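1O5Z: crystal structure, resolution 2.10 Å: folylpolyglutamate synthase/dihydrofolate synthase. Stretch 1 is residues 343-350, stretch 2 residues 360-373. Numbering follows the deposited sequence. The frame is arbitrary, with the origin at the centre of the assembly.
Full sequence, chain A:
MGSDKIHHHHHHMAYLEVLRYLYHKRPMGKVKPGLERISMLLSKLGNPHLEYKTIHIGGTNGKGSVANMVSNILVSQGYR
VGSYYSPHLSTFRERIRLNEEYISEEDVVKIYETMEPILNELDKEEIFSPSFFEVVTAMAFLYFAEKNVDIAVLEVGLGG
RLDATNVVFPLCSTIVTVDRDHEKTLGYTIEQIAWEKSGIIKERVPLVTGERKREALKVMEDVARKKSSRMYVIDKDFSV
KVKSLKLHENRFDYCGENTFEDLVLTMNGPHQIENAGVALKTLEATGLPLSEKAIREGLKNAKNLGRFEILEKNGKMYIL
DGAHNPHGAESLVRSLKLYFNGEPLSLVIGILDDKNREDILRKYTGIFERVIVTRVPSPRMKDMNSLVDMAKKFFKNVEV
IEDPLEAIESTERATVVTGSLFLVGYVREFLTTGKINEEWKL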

ATOM      1  N   GLU A 343       0.635   0.088  28.247  1.00 52.22           N
ATOM      2  CA  GLU A 343      -0.519   0.926  27.981  1.00 52.09           C
ATOM      3  C   GLU A 343      -1.853   0.209  28.051  1.00 50.35           C
ATOM      4  O   GLU A 343      -1.970  -0.903  27.528  1.00 50.26           O
ATOM      5  CB  GLU A 343      -0.379   1.532  26.602  1.00 52.88           C
ATOM      6  CG  GLU A 343       0.613   2.669  26.580  1.00 55.47           C
ATOM      7  CD  GLU A 343       0.021   3.903  27.223  1.00 58.61           C
ATOM      8  OE1 GLU A 343      -0.906   4.512  26.585  1.00 59.87           O
ATOM      9  OE2 GLU A 343       0.474   4.214  28.362  1.00 57.53           O
ATOM     10  N   PRO A 344      -2.834   0.826  28.724  1.00 48.45           N
ATOM     11  CA  PRO A 344      -4.216   0.367  28.646  1.00 47.55           C
ATOM     12  C   PRO A 344      -4.772   0.695  27.294  1.00 46.36           C
ATOM     13  O   PRO A 344      -4.542   1.797  26.802  1.00 46.57           O
ATOM     14  CB  PRO A 344      -4.937   1.191  29.711  1.00 47.79           C
ATOM     15  CG  PRO A 344      -4.078   2.371  29.930  1.00 48.50           C
ATOM     16  CD  PRO A 344      -2.682   1.955  29.660  1.00 48.11           C
ATOM     17  N   LEU A 345      -5.476  -0.257  26.700  1.00 45.02           N
ATOM     18  CA  LEU A 345      -5.952  -0.148  25.336  1.00 44.54           C
ATOM     19  C   LEU A 345      -7.415  -0.479  25.215  1.00 43.84           C
ATOM     20  O   LEU A 345      -7.949  -1.258  25.989  1.00 43.67           O
ATOM     21  CB  LEU A 345      -5.217  -1.106  24.424  1.00 44.58           C
ATOM     22  CG  LEU A 345      -3.717  -0.909  24.273  1.00 46.05           C
ATOM     23  CD1 LEU A 345      -3.228  -2.000  23.355  1.00 46.00           C
ATOM     24  CD2 LEU A 345      -3.346   0.504  23.737  1.00 46.76           C
ATOM     25  N   SER A 346      -8.034   0.132  24.221  1.00 43.34           N
ATOM     26  CA  SER A 346      -9.409  -0.114  23.852  1.00 43.22           C
ATOM     27  C   SER A 346      -9.383  -0.561  22.390  1.00 42.94           C
ATOM     28  O   SER A 346      -8.481  -0.218  21.663  1.00 42.86           O
ATOM     29  CB  SER A 346     -10.252   1.158  24.004  1.00 43.02           C
ATOM     30  OG  SER A 346     -10.385   1.521  25.354  1.00 42.44           O
ATOM     31  N   LEU A 347     -10.353  -1.379  22.004  1.00 43.24           N
ATOM     32  CA  LEU A 347     -10.455  -1.970  20.692  1.00 43.36           C
ATOM     33  C   LEU A 347     -11.778  -1.551  20.152  1.00 43.72           C
ATOM     34  O   LEU A 347     -12.796  -1.765  20.809  1.00 43.18           O
ATOM     35  CB  LEU A 347     -10.510  -3.487  20.783  1.00 43.20           C
ATOM     36  CG  LEU A 347     -10.685  -4.280  19.488  1.00 42.09           C
ATOM     37  CD1 LEU A 347      -9.595  -3.981  18.451  1.00 41.05           C
ATOM     38  CD2 LEU A 347     -10.617  -5.721  19.893  1.00 44.57           C
ATOM     39  N   VAL A 348     -11.751  -0.996  18.944  1.00 44.39           N
ATOM     40  CA  VAL A 348     -12.941  -0.809  18.151  1.00 44.49           C
ATOM     41  C   VAL A 348     -12.766  -1.725  16.945  1.00 44.71           C
ATOM     42  O   VAL A 348     -11.857  -1.527  16.135  1.00 44.19           O
ATOM     43  CB  VAL A 348     -13.135   0.665  17.772  1.00 45.33           C
ATOM     44  CG1 VAL A 348     -14.390   0.862  16.893  1.00 45.52           C
ATOM     45  CG2 VAL A 348     -13.193   1.531  19.063  1.00 43.57           C
ATOM     46  N   ILE A 349     -13.635  -2.750  16.868  1.00 44.09           N
ATOM     47  CA  ILE A 349     -13.547  -3.794  15.853  1.00 43.99           C
ATOM     48  C   ILE A 349     -14.852  -4.000  15.022  1.00 43.62           C
ATOM     49  O   ILE A 349     -15.956  -4.034  15.543  1.00 43.79           O
ATOM     50  CB  ILE A 349     -12.966  -5.099  16.477  1.00 44.13           C
ATOM     51  CG1 ILE A 349     -12.532  -6.100  15.390  1.00 43.89           C
ATOM     52  CG2 ILE A 349     -13.913  -5.722  17.513  1.00 44.79           C
ATOM     53  CD1 ILE A 349     -11.491  -7.040  15.870  1.00 44.30           C
ATOM     54  N   GLY A 350     -14.694  -4.014  13.702  1.00 43.12           N
ATOM     55  CA  GLY A 350     -15.785  -4.341  12.794  1.00 43.29           C
ATOM     56  C   GLY A 350     -15.205  -5.274  11.759  1.00 42.91           C
ATOM     57  O   GLY A 350     -14.167  -4.991  11.190  1.00 42.75           O
ATOM     58  N   ILE A 360      -9.983 -14.228  13.814  1.00 44.15           N
ATOM     59  CA  ILE A 360      -9.454 -12.861  14.045  1.00 44.08           C
ATOM     60  C   ILE A 360      -9.623 -12.406  15.494  1.00 43.39           C
ATOM     61  O   ILE A 360      -8.672 -11.917  16.105  1.00 42.57           O
ATOM     62  CB  ILE A 360     -10.119 -11.798  13.099  1.00 44.39           C
ATOM     63  CG1 ILE A 360      -9.733 -12.020  11.637  1.00 43.49           C
ATOM     64  CG2 ILE A 360      -9.764 -10.358  13.535  1.00 44.37           C
ATOM     65  CD1 ILE A 360     -10.690 -11.323  10.663  1.00 44.54           C
ATOM     66  N   LEU A 361     -10.838 -12.547  16.025  1.00 43.41           N
ATOM     67  CA  LEU A 361     -11.179 -12.062  17.386  1.00 43.74           C
ATOM     68  C   LEU A 361     -10.310 -12.709  18.463  1.00 43.75           C
ATOM     69  O   LEU A 361      -9.927 -12.089  19.459  1.00 43.33           O
ATOM     70  CB  LEU A 361     -12.671 -12.330  17.710  1.00 43.89           C
ATOM     71  CG  LEU A 361     -13.701 -11.516  16.943  1.00 44.14           C
ATOM     72  CD1 LEU A 361     -15.147 -12.027  17.084  1.00 42.93           C
ATOM     73  CD2 LEU A 361     -13.604 -10.093  17.384  1.00 45.07           C
ATOM     74  N   ARG A 362      -9.992 -13.961  18.226  1.00 44.41           N
ATOM     75  CA  ARG A 362      -9.199 -14.744  19.132  1.00 45.10           C
ATOM     76  C   ARG A 362      -7.796 -14.237  19.309  1.00 46.16           C
ATOM     77  O   ARG A 362      -7.172 -14.498  20.327  1.00 46.61           O
ATOM     78  CB  ARG A 362      -9.106 -16.138  18.584  1.00 45.34           C
ATOM     79  CG  ARG A 362     -10.430 -16.898  18.587  1.00 45.58           C
ATOM     80  CD  ARG A 362     -10.396 -18.214  17.825  1.00 45.75           C
ATOM     81  NE  ARG A 362     -10.147 -19.353  18.697  1.00 43.62           N
ATOM     82  CZ  ARG A 362     -11.108 -20.054  19.289  1.00 48.15           C
ATOM     83  NH1 ARG A 362     -12.397 -19.754  19.129  1.00 51.90           N
ATOM     84  NH2 ARG A 362     -10.800 -21.069  20.059  1.00 47.83           N
ATOM     85  N   LYS A 363      -7.276 -13.527  18.314  1.00 47.00           N
ATOM     86  CA  LYS A 363      -5.927 -12.942  18.419  1.00 46.93           C
ATOM     87  C   LYS A 363      -5.876 -11.877  19.518  1.00 47.06           C
ATOM     88  O   LYS A 363      -4.844 -11.677  20.172  1.00 45.74           O
ATOM     89  CB  LYS A 363      -5.482 -12.348  17.070  1.00 46.56           C
ATOM     90  CG  LYS A 363      -5.447 -13.350  15.906  1.00 45.36           C
ATOM     91  CD  LYS A 363      -4.749 -14.671  16.264  1.00 45.43           C
ATOM     92  CE  LYS A 363      -4.754 -15.619  15.076  1.00 44.47           C
ATOM     93  NZ  LYS A 363      -3.976 -16.841  15.312  1.00 44.58           N
ATOM     94  N   TYR A 364      -7.024 -11.240  19.733  1.00 47.45           N
ATOM     95  CA  TYR A 364      -7.118 -10.058  20.562  1.00 47.95           C
ATOM     96  C   TYR A 364      -7.477 -10.294  22.003  1.00 48.70           C
ATOM     97  O   TYR A 364      -7.655  -9.322  22.758  1.00 48.80           O
ATOM     98  CB  TYR A 364      -8.129  -9.095  19.940  1.00 48.07           C
ATOM     99  CG  TYR A 364      -7.683  -8.627  18.607  1.00 47.42           C
ATOM    100  CD1 TYR A 364      -8.536  -8.662  17.529  1.00 48.00           C
ATOM    101  CD2 TYR A 364      -6.380  -8.191  18.406  1.00 49.66           C
ATOM    102  CE1 TYR A 364      -8.132  -8.265  16.303  1.00 47.31           C
ATOM    103  CE2 TYR A 364      -5.961  -7.784  17.166  1.00 50.27           C
ATOM    104  CZ  TYR A 364      -6.847  -7.818  16.113  1.00 47.70           C
ATOM    105  OH  TYR A 364      -6.453  -7.393  14.861  1.00 48.44           O
ATOM    106  N   THR A 365      -7.542 -11.558  22.410  1.00 49.51           N
ATOM    107  CA  THR A 365      -7.852 -11.870  23.784  1.00 50.27           C
ATOM    108  C   THR A 365      -6.693 -11.459  24.684  1.00 50.68           C
ATOM    109  O   THR A 365      -5.538 -11.558  24.301  1.00 51.43           O
ATOM    110  CB  THR A 365      -8.247 -13.403  23.979  1.00 50.53           C
ATOM    111  OG1 THR A 365      -7.145 -14.305  23.682  1.00 50.06           O
ATOM    112  CG2 THR A 365      -9.376 -13.790  23.017  1.00 50.26           C
ATOM    113  N   GLY A 366      -7.004 -10.990  25.886  1.00 50.76           N
ATOM    114  CA  GLY A 366      -5.969 -10.728  26.879  1.00 50.33           C
ATOM    115  C   GLY A 366      -5.194  -9.447  26.660  1.00 50.20           C
ATOM    116  O   GLY A 366      -4.187  -9.237  27.318  1.00 50.42           O
ATOM    117  N   ILE A 367      -5.660  -8.572  25.763  1.00 49.64           N
ATOM    118  CA  ILE A 367      -4.904  -7.350  25.422  1.00 49.53           C
ATOM    119  C   ILE A 367      -5.619  -6.074  25.789  1.00 48.74           C
ATOM    120  O   ILE A 367      -4.998  -5.110  26.210  1.00 48.63           O
ATOM    121  CB  ILE A 367      -4.576  -7.317  23.903  1.00 50.28           C
ATOM    122  CG1 ILE A 367      -3.571  -8.397  23.559  1.00 52.37           C
ATOM    123  CG2 ILE A 367      -3.969  -5.992  23.476  1.00 49.91           C
ATOM    124  CD1 ILE A 367      -3.450  -8.565  22.101  1.00 55.43           C
ATOM    125  N   PHE A 368      -6.933  -6.053  25.611  1.00 48.16           N
ATOM    126  CA  PHE A 368      -7.674  -4.804  25.696  1.00 47.29           C
ATOM    127  C   PHE A 368      -8.404  -4.696  27.005  1.00 47.36           C
ATOM    128  O   PHE A 368      -8.884  -5.682  27.559  1.00 47.21           O
ATOM    129  CB  PHE A 368      -8.618  -4.697  24.522  1.00 46.32           C
ATOM    130  CG  PHE A 368      -7.908  -4.626  23.245  1.00 45.80           C
ATOM    131  CD1 PHE A 368      -7.382  -3.425  22.812  1.00 45.25           C
ATOM    132  CD2 PHE A 368      -7.676  -5.766  22.497  1.00 46.11           C
ATOM    133  CE1 PHE A 368      -6.696  -3.358  21.629  1.00 43.48           C
ATOM    134  CE2 PHE A 368      -6.971  -5.694  21.307  1.00 45.04           C
ATOM    135  CZ  PHE A 368      -6.493  -4.491  20.883  1.00 45.62           C
ATOM    136  N   GLU A 369      -8.454  -3.475  27.493  1.00 46.69           N
ATOM    137  CA  GLU A 369      -9.173  -3.162  28.668  1.00 46.99           C
ATOM    138  C   GLU A 369     -10.643  -3.019  28.289  1.00 46.85           C
ATOM    139  O   GLU A 369     -11.485  -3.038  29.130  1.00 47.53           O
ATOM    140  CB  GLU A 369      -8.654  -1.828  29.164  1.00 47.55           C
ATOM    141  CG  GLU A 369      -8.659  -1.640  30.643  1.00 49.84           C
ATOM    142  CD  GLU A 369      -7.559  -2.408  31.275  1.00 53.86           C
ATOM    143  OE1 GLU A 369      -7.647  -2.609  32.501  1.00 58.32           O
ATOM    144  OE2 GLU A 369      -6.631  -2.801  30.529  1.00 57.40           O
ATOM    145  N   ARG A 370     -10.944  -2.818  27.022  1.00 46.40           N
ATOM    146  CA  ARG A 370     -12.285  -2.494  26.613  1.00 46.56           C
ATOM    147  C   ARG A 370     -12.432  -2.851  25.152  1.00 46.07           C
ATOM    148  O   ARG A 370     -11.530  -2.559  24.341  1.00 45.99           O
ATOM    149  CB  ARG A 370     -12.531  -1.004  26.803  1.00 46.76           C
ATOM    150  CG  ARG A 370     -13.935  -0.545  26.486  1.00 47.02           C
ATOM    151  CD  ARG A 370     -14.119   0.924  26.715  1.00 47.75           C
ATOM    152  NE  ARG A 370     -15.445   1.377  26.294  1.00 49.32           N
ATOM    153  CZ  ARG A 370     -15.733   2.626  26.019  1.00 49.32           C
ATOM    154  NH1 ARG A 370     -14.797   3.543  26.077  1.00 49.22           N
ATOM    155  NH2 ARG A 370     -16.959   2.966  25.645  1.00 50.60           N
ATOM    156  N   VAL A 371     -13.542  -3.522  24.838  1.00 45.26           N
ATOM    157  CA  VAL A 371     -13.811  -4.010  23.512  1.00 44.68           C
ATOM    158  C   VAL A 371     -15.180  -3.507  23.081  1.00 44.99           C
ATOM    159  O   VAL A 371     -16.189  -3.661  23.775  1.00 45.32           O
ATOM    160  CB  VAL A 371     -13.696  -5.549  23.402  1.00 45.35           C
ATOM    161  CG1 VAL A 371     -14.002  -6.036  21.972  1.00 44.82           C
ATOM    162  CG2 VAL A 371     -12.303  -6.022  23.838  1.00 45.46           C
ATOM    163  N   ILE A 372     -15.158  -2.850  21.932  1.00 44.67           N
ATOM    164  CA  ILE A 372     -16.312  -2.284  21.302  1.00 44.73           C
ATOM    165  C   ILE A 372     -16.383  -2.865  19.888  1.00 44.08           C
ATOM    166  O   ILE A 372     -15.484  -2.688  19.110  1.00 42.82           O
ATOM    167  CB  ILE A 372     -16.172  -0.768  21.198  1.00 44.81           C
ATOM    168  CG1 ILE A 372     -15.947  -0.148  22.576  1.00 45.07           C
ATOM    169  CG2 ILE A 372     -17.393  -0.188  20.492  1.00 43.25           C
ATOM    170  CD1 ILE A 372     -15.566   1.313  22.493  1.00 45.72           C
ATOM    171  N   VAL A 373     -17.471  -3.568  19.594  1.00 43.89           N
ATOM    172  CA  VAL A 373     -17.747  -4.086  18.288  1.00 43.33           C
ATOM    173  C   VAL A 373     -18.601  -3.011  17.635  1.00 43.78           C
ATOM    174  O   VAL A 373     -19.513  -2.454  18.251  1.00 43.35           O
ATOM    175  CB  VAL A 373     -18.558  -5.407  18.357  1.00 43.30           C
ATOM    176  CG1 VAL A 373     -18.785  -5.973  16.967  1.00 43.72           C
ATOM    177  CG2 VAL A 373     -17.836  -6.441  19.250  1.00 41.93           C
TER

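Parallel β-strands pair by a staggered ladder, in which one residue gives both its NH and its CO to two different residues of its neighbour, and the parallel strands through Leu347 and Val371 of this synthase illustrate the rule well. Their N-to-C directions differ by 12° and their axes approach to 4.7 Å. Leu347 stands opposite Val371 in register but bonds around it: Leu347 N donates to Arg370 O at 2.9 Å, and Leu347 O accepts from Ile372 N at 2.8 Å. The ladder continues as Ile349 N donates to Ile372 O (2.9 Å, nearly straight at 166°), while ahead of it Glu369 N reaches Leu345 O at 2.7 Å. Weaker CA-H...O contacts converge on the same carbonyls, with Ser346 CA 3.3 Å from Arg370 O and Val348 CA 3.3 Å from Ile372 O.

Alternation along the strands then sorts the side chains. Leu347, Ile349, Val371 and Val373 share one face, where Ile349 also meets Ile360, Leu361 and Tyr364, and Leu347 meets Tyr364 and Phe368. Ile349 extends its CD1 to within 3.6 Å of Tyr364 CE1 and 4.0 Å of Leu361 CD2, so Ile349 reaches both the helical Leu361 and Tyr364, which follows it in the chain. Leu347 CD2 lies 4.0 Å from Val371 CG1, an apolar contact between paired neighbours.

The aromatic contact is more directional. Leu347 CB sits 3.7 Å from the centroid of the Phe368 ring, 11° off its normal, a CH-pi arrangement that places an aliphatic CH2 over the ring's electron-rich face, a contact held mainly by dispersion with a weak electrostatic part. Leu345 CB also meets this ring, 3.6 Å from Phe368 CD1.

The other face, with Ser346, Val348, Arg370 and Ile372, has a sparser cross-strand apolar contact, Val348 CG2 to Ile372 CD1 at 4.2 Å. Here Ser346 OG is buried without a polar partner, whereas the Arg370 guanidinium is hydrogen-bonded elsewhere in the structure.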